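Local coordinates for AbyA5 (Verrucosispora maris, PDB 4YWF), which catalyses the elimination of acetate in spirotetronate biosynthesis, acting as an esterase-like lyase of the alpha/beta-hydrolase superfamily, at residues Leu100-Trp110 with Ser153-Ile161. The protein carries 4 engineered substitutions. Residues are numbered along the deposited sequence; the frame is centred on the assembly and turned at random.
Sequences LRRCVAVFDRW and SIKEQWAPI
Phe107 reaches from helix 94-111 into the 153-161 loop, and apolar contacts make up most of the meeting. With CG anti to the backbone N (chi1 -177°), its ring runs out from the helix until CZ comes within 3.4 Å of Ala159 CB, while CE1 lies 3.9 Å from Pro160 CD. One turn further, the six-membered ring of Trp110 approaches Pro160, its CH2 3.9 Å from the carbonyl O of that proline. Toward the other end of the contact, Cys103 SG rests 3.6 Å from Ile154 CD1, and Leu100 adds a looser touch on the same methyl.

Glu156 packs its methylenes on the helix, CG lying 3.9 Å from Phe107 CB; the bend at chi2 (83°) turns the carboxylate toward Val104, with Glu156 OE2 3.7 Å from Val104 CG2. Lys155 NZ makes a salt bridge to Glu156 OE2 at 2.9 Å, meeting it on the syn side, and Trp132 NE1 donates to the same oxygen. Lys155 also pairs with Glu176 and Glu182, so its buried ammonium is shared among three carboxylates. Replacing Glu156 by an alanine is likely to cost Lys155 one of these partners, deprive the Trp132 indole N-H of this acceptor and open a gap beside Phe107 and Val104.

Trp132, edge-to-face with Phe107, ties this seam to strand 127-134. The arrangement joins helix 94-111, which precedes the sheet in the chain, to the loop following strand 143-148 of the alpha/beta-hydrolase fold.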
ATOM      1  N   LEU A 100      -0.142 -11.668 -12.876  1.00 22.59           N
ATOM      2  CA  LEU A 100       0.783 -10.841 -12.098  1.00 23.97           C
ATOM      3  C   LEU A 100       2.073 -10.699 -12.842  1.00 25.16           C
ATOM      4  O   LEU A 100       2.653  -9.570 -12.901  1.00 23.18           O
ATOM      5  CB  LEU A 100       1.107 -11.383 -10.689  1.00 22.48           C
ATOM      6  CG  LEU A 100       2.258 -10.719  -9.948  1.00 24.83           C
ATOM      7  CD1 LEU A 100       1.770  -9.288  -9.717  1.00 25.95           C
ATOM      8  CD2 LEU A 100       2.588 -11.477  -8.627  1.00 25.14           C
ATOM      9  N   ARG A 101       2.547 -11.824 -13.399  1.00 24.28           N
ATOM     10  CA  ARG A 101       3.747 -11.707 -14.211  1.00 24.91           C
ATOM     11  C   ARG A 101       3.532 -10.718 -15.398  1.00 25.64           C
ATOM     12  O   ARG A 101       4.438  -9.925 -15.708  1.00 23.46           O
ATOM     13  CB  ARG A 101       4.205 -13.057 -14.716  1.00 26.42           C
ATOM     14  CG  ARG A 101       5.390 -12.940 -15.654  1.00 30.96           C
ATOM     15  CD  ARG A 101       6.621 -12.303 -14.957  1.00 31.18           C
ATOM     16  NE  ARG A 101       7.660 -11.913 -15.929  1.00 36.37           N
ATOM     17  CZ  ARG A 101       8.584 -10.977 -15.739  1.00 41.44           C
ATOM     18  NH1 ARG A 101       8.633 -10.280 -14.591  1.00 41.17           N
ATOM     19  NH2 ARG A 101       9.453 -10.714 -16.716  1.00 44.18           N
ATOM     20  N   ARG A 102       2.365 -10.755 -16.064  1.00 21.79           N
ATOM     21  CA  ARG A 102       2.184  -9.890 -17.249  1.00 23.49           C
ATOM     22  C   ARG A 102       2.105  -8.422 -16.846  1.00 25.17           C
ATOM     23  O   ARG A 102       2.644  -7.529 -17.514  1.00 22.21           O
ATOM     24  CB  ARG A 102       0.969 -10.348 -18.083  1.00 25.82           C
ATOM     25  CG  ARG A 102       1.157 -11.778 -18.532  1.00 25.29           C
ATOM     26  CD  ARG A 102      -0.104 -12.379 -19.120  1.00 29.38           C
ATOM     27  NE  ARG A 102      -0.453 -11.685 -20.335  1.00 29.32           N
ATOM     28  CZ  ARG A 102      -1.366 -12.107 -21.221  1.00 34.61           C
ATOM     29  NH1 ARG A 102      -2.022 -13.237 -21.048  1.00 33.75           N
ATOM     30  NH2 ARG A 102      -1.633 -11.387 -22.284  1.00 36.53           N
ATOM     31  N   CYS A 103       1.498  -8.181 -15.692  1.00 22.23           N
ATOM     32  CA  CYS A 103       1.504  -6.848 -15.116  1.00 24.74           C
ATOM     33  C   CYS A 103       2.883  -6.266 -14.886  1.00 25.05           C
ATOM     34  O   CYS A 103       3.217  -5.156 -15.396  1.00 26.17           O
ATOM     35  CB  CYS A 103       0.690  -6.876 -13.803  1.00 25.88           C
ATOM     36  SG  CYS A 103       0.493  -5.270 -13.055  1.00 24.27           S
ATOM     37  N   VAL A 104       3.730  -7.040 -14.210  1.00 25.63           N
ATOM     38  CA  VAL A 104       5.097  -6.628 -13.911  1.00 24.35           C
ATOM     39  C   VAL A 104       5.853  -6.391 -15.223  1.00 26.06           C
ATOM     40  O   VAL A 104       6.517  -5.360 -15.398  1.00 23.87           O
ATOM     41  CB  VAL A 104       5.856  -7.672 -13.062  1.00 24.80           C
ATOM     42  CG1 VAL A 104       7.345  -7.308 -12.978  1.00 23.41           C
ATOM     43  CG2 VAL A 104       5.231  -7.816 -11.700  1.00 24.56           C
ATOM     44  N   ALA A 105       5.757  -7.336 -16.137  1.00 28.03           N
ATOM     45  CA  ALA A 105       6.436  -7.229 -17.437  1.00 27.51           C
ATOM     46  C   ALA A 105       6.041  -5.992 -18.286  1.00 27.50           C
ATOM     47  O   ALA A 105       6.933  -5.337 -18.855  1.00 24.47           O
ATOM     48  CB  ALA A 105       6.238  -8.507 -18.259  1.00 30.14           C
ATOM     49  N   VAL A 106       4.737  -5.697 -18.418  1.00 25.11           N
ATOM     50  CA  VAL A 106       4.310  -4.562 -19.196  1.00 25.39           C
ATOM     51  C   VAL A 106       4.710  -3.269 -18.509  1.00 24.18           C
ATOM     52  O   VAL A 106       5.095  -2.311 -19.144  1.00 20.36           O
ATOM     53  CB  VAL A 106       2.792  -4.513 -19.584  1.00 27.31           C
ATOM     54  CG1 VAL A 106       2.473  -5.683 -20.462  1.00 34.93           C
ATOM     55  CG2 VAL A 106       1.864  -4.469 -18.401  1.00 26.77           C
ATOM     56  N   PHE A 107       4.607  -3.232 -17.183  1.00 23.64           N
ATOM     57  CA  PHE A 107       5.092  -2.085 -16.490  1.00 22.15           C
ATOM     58  C   PHE A 107       6.634  -1.887 -16.695  1.00 25.14           C
ATOM     59  O   PHE A 107       7.106  -0.713 -16.921  1.00 21.61           O
ATOM     60  CB  PHE A 107       4.729  -2.080 -15.012  1.00 22.25           C
ATOM     61  CG  PHE A 107       5.178  -0.846 -14.349  1.00 21.49           C
ATOM     62  CD1 PHE A 107       4.432   0.308 -14.471  1.00 23.81           C
ATOM     63  CD2 PHE A 107       6.454  -0.775 -13.808  1.00 24.63           C
ATOM     64  CE1 PHE A 107       4.887   1.521 -13.973  1.00 22.49           C
ATOM     65  CE2 PHE A 107       6.928   0.428 -13.301  1.00 24.46           C
ATOM     66  CZ  PHE A 107       6.132   1.579 -13.409  1.00 24.50           C
ATOM     67  N   ASP A 108       7.374  -2.990 -16.637  1.00 22.05           N
ATOM     68  CA  ASP A 108       8.842  -2.964 -16.773  1.00 24.95           C
ATOM     69  C   ASP A 108       9.188  -2.341 -18.154  1.00 27.37           C
ATOM     70  O   ASP A 108      10.130  -1.536 -18.274  1.00 28.88           O
ATOM     71  CB  ASP A 108       9.425  -4.344 -16.651  1.00 26.02           C
ATOM     72  CG  ASP A 108      10.961  -4.356 -16.657  1.00 29.53           C
ATOM     73  OD1 ASP A 108      11.687  -3.400 -16.294  1.00 29.56           O
ATOM     74  OD2 ASP A 108      11.490  -5.379 -17.038  1.00 36.36           O
ATOM     75  N   ARG A 109       8.430  -2.762 -19.167  1.00 24.90           N
ATOM     76  CA  ARG A 109       8.543  -2.314 -20.535  1.00 29.24           C
ATOM     77  C   ARG A 109       8.221  -0.796 -20.609  1.00 28.31           C
ATOM     78  O   ARG A 109       9.025  -0.015 -21.126  1.00 28.66           O
ATOM     79  CB  ARG A 109       7.669  -3.168 -21.447  1.00 26.58           C
ATOM     80  N   TRP A 110       7.141  -0.359 -19.962  1.00 28.71           N
ATOM     81  CA  TRP A 110       6.863   1.082 -19.904  1.00 30.56           C
ATOM     82  C   TRP A 110       7.924   1.956 -19.240  1.00 29.71           C
ATOM     83  O   TRP A 110       8.283   3.030 -19.738  1.00 30.65           O
ATOM     84  CB  TRP A 110       5.567   1.341 -19.176  1.00 28.94           C
ATOM     85  CG  TRP A 110       5.247   2.801 -19.071  1.00 31.69           C
ATOM     86  CD1 TRP A 110       4.632   3.562 -20.002  1.00 31.36           C
ATOM     87  CD2 TRP A 110       5.444   3.639 -17.940  1.00 30.92           C
ATOM     88  NE1 TRP A 110       4.466   4.814 -19.543  1.00 30.28           N
ATOM     89  CE2 TRP A 110       4.942   4.900 -18.271  1.00 31.33           C
ATOM     90  CE3 TRP A 110       5.997   3.440 -16.678  1.00 30.87           C
ATOM     91  CZ2 TRP A 110       4.993   5.994 -17.389  1.00 31.22           C
ATOM     92  CZ3 TRP A 110       6.057   4.506 -15.807  1.00 29.85           C
ATOM     93  CH2 TRP A 110       5.584   5.778 -16.171  1.00 30.22           C
ATOM     94  N   SER A 153      -3.059  -4.142  -2.695  1.00 27.31           N
ATOM     95  CA  SER A 153      -2.410  -3.130  -3.583  1.00 27.96           C
ATOM     96  C   SER A 153      -0.976  -3.535  -3.959  1.00 25.23           C
ATOM     97  O   SER A 153      -0.092  -3.527  -3.118  1.00 24.48           O
ATOM     98  CB  SER A 153      -2.354  -1.759  -2.904  1.00 31.04           C
ATOM     99  OG  SER A 153      -3.671  -1.229  -2.657  1.00 39.67           O
ATOM    100  N   ILE A 154      -0.754  -3.861  -5.221  1.00 25.69           N
ATOM    101  CA  ILE A 154       0.592  -4.080  -5.733  1.00 23.11           C
ATOM    102  C   ILE A 154       1.249  -2.772  -6.130  1.00 22.75           C
ATOM    103  O   ILE A 154       0.591  -1.787  -6.345  1.00 23.74           O
ATOM    104  CB  ILE A 154       0.642  -5.068  -6.930  1.00 23.44           C
ATOM    105  CG1 ILE A 154      -0.098  -4.485  -8.139  1.00 25.17           C
ATOM    106  CG2 ILE A 154       0.214  -6.444  -6.470  1.00 24.29           C
ATOM    107  CD1 ILE A 154       0.253  -5.189  -9.445  1.00 26.86           C
ATOM    108  N   LYS A 155       2.563  -2.804  -6.242  1.00 20.89           N
ATOM    109  CA  LYS A 155       3.381  -1.583  -6.276  1.00 21.36           C
ATOM    110  C   LYS A 155       3.270  -0.893  -7.651  1.00 21.99           C
ATOM    111  O   LYS A 155       3.487   0.334  -7.804  1.00 22.17           O
ATOM    112  CB  LYS A 155       4.853  -1.957  -5.963  1.00 21.77           C
ATOM    113  CG  LYS A 155       5.466  -3.031  -6.879  1.00 23.68           C
ATOM    114  CD  LYS A 155       6.860  -3.522  -6.432  1.00 26.56           C
ATOM    115  CE  LYS A 155       7.461  -4.493  -7.451  1.00 27.35           C
ATOM    116  NZ  LYS A 155       6.585  -5.642  -7.831  1.00 28.31           N
ATOM    117  N   GLU A 156       2.869  -1.673  -8.646  1.00 22.25           N
ATOM    118  CA  GLU A 156       2.632  -1.162  -9.960  1.00 23.82           C
ATOM    119  C   GLU A 156       1.409  -0.252  -9.993  1.00 27.30           C
ATOM    120  O   GLU A 156       1.252   0.514 -10.932  1.00 32.58           O
ATOM    121  CB  GLU A 156       2.495  -2.319 -10.979  1.00 23.71           C
ATOM    122  CG  GLU A 156       3.862  -2.992 -11.302  1.00 23.75           C
ATOM    123  CD  GLU A 156       4.269  -4.029 -10.268  1.00 23.88           C
ATOM    124  OE1 GLU A 156       3.398  -4.486  -9.444  1.00 27.00           O
ATOM    125  OE2 GLU A 156       5.459  -4.374 -10.241  1.00 26.34           O
ATOM    126  N   GLN A 157       0.593  -0.254  -8.941  1.00 27.34           N
ATOM    127  CA  GLN A 157      -0.545   0.658  -8.881  1.00 29.72           C
ATOM    128  C   GLN A 157      -0.044   2.097  -8.734  1.00 30.93           C
ATOM    129  O   GLN A 157      -0.633   3.043  -9.266  1.00 31.72           O
ATOM    130  CB  GLN A 157      -1.408   0.311  -7.645  1.00 37.79           C
ATOM    131  CG  GLN A 157      -2.903   0.538  -7.824  1.00 45.01           C
ATOM    132  CD  GLN A 157      -3.645   0.644  -6.492  1.00 50.48           C
ATOM    133  OE1 GLN A 157      -3.487  -0.195  -5.598  1.00 46.44           O
ATOM    134  NE2 GLN A 157      -4.465   1.680  -6.359  1.00 54.96           N
ATOM    135  N   TRP A 158       1.035   2.245  -7.962  1.00 28.29           N
ATOM    136  CA  TRP A 158       1.628   3.548  -7.644  1.00 27.40           C
ATOM    137  C   TRP A 158       2.857   3.936  -8.438  1.00 26.12           C
ATOM    138  O   TRP A 158       3.145   5.105  -8.521  1.00 25.93           O
ATOM    139  CB  TRP A 158       2.046   3.580  -6.163  1.00 30.91           C
ATOM    140  CG  TRP A 158       1.089   2.958  -5.242  1.00 31.16           C
ATOM    141  CD1 TRP A 158       1.272   1.813  -4.530  1.00 36.81           C
ATOM    142  CD2 TRP A 158      -0.237   3.400  -4.968  1.00 32.75           C
ATOM    143  NE1 TRP A 158       0.146   1.538  -3.796  1.00 39.13           N
ATOM    144  CE2 TRP A 158      -0.802   2.489  -4.066  1.00 37.29           C
ATOM    145  CE3 TRP A 158      -1.002   4.473  -5.409  1.00 36.24           C
ATOM    146  CZ2 TRP A 158      -2.095   2.637  -3.564  1.00 37.92           C
ATOM    147  CZ3 TRP A 158      -2.276   4.641  -4.885  1.00 37.63           C
ATOM    148  CH2 TRP A 158      -2.810   3.712  -3.985  1.00 35.57           C
ATOM    149  N   ALA A 159       3.595   2.966  -8.998  1.00 24.47           N
ATOM    150  CA  ALA A 159       4.854   3.248  -9.646  1.00 23.33           C
ATOM    151  C   ALA A 159       4.800   4.237 -10.793  1.00 23.43           C
ATOM    152  O   ALA A 159       5.762   4.932 -11.023  1.00 24.71           O
ATOM    153  CB  ALA A 159       5.519   1.941 -10.118  1.00 23.86           C
ATOM    154  N   PRO A 160       3.673   4.312 -11.523  1.00 24.72           N
ATOM    155  CA  PRO A 160       3.676   5.237 -12.635  1.00 25.57           C
ATOM    156  C   PRO A 160       3.845   6.714 -12.175  1.00 26.71           C
ATOM    157  O   PRO A 160       4.259   7.569 -12.979  1.00 26.78           O
ATOM    158  CB  PRO A 160       2.304   5.044 -13.232  1.00 27.34           C
ATOM    159  CG  PRO A 160       1.869   3.678 -12.866  1.00 26.43           C
ATOM    160  CD  PRO A 160       2.530   3.391 -11.569  1.00 27.05           C
ATOM    161  N   ILE A 161       3.530   7.022 -10.914  1.00 29.13           N
ATOM    162  CA  ILE A 161       3.692   8.427 -10.437  1.00 28.37           C
ATOM    163  C   ILE A 161       5.064   8.742  -9.860  1.00 26.54           C
ATOM    164  O   ILE A 161       5.298   9.903  -9.500  1.00 26.60           O
ATOM    165  CB  ILE A 161       2.591   8.906  -9.464  1.00 30.78           C
ATOM    166  CG1 ILE A 161       2.535   8.049  -8.191  1.00 37.96           C
ATOM    167  CG2 ILE A 161       1.259   8.932 -10.216  1.00 33.54           C
ATOM    168  CD1 ILE A 161       1.510   8.538  -7.153  1.00 40.47           C
TER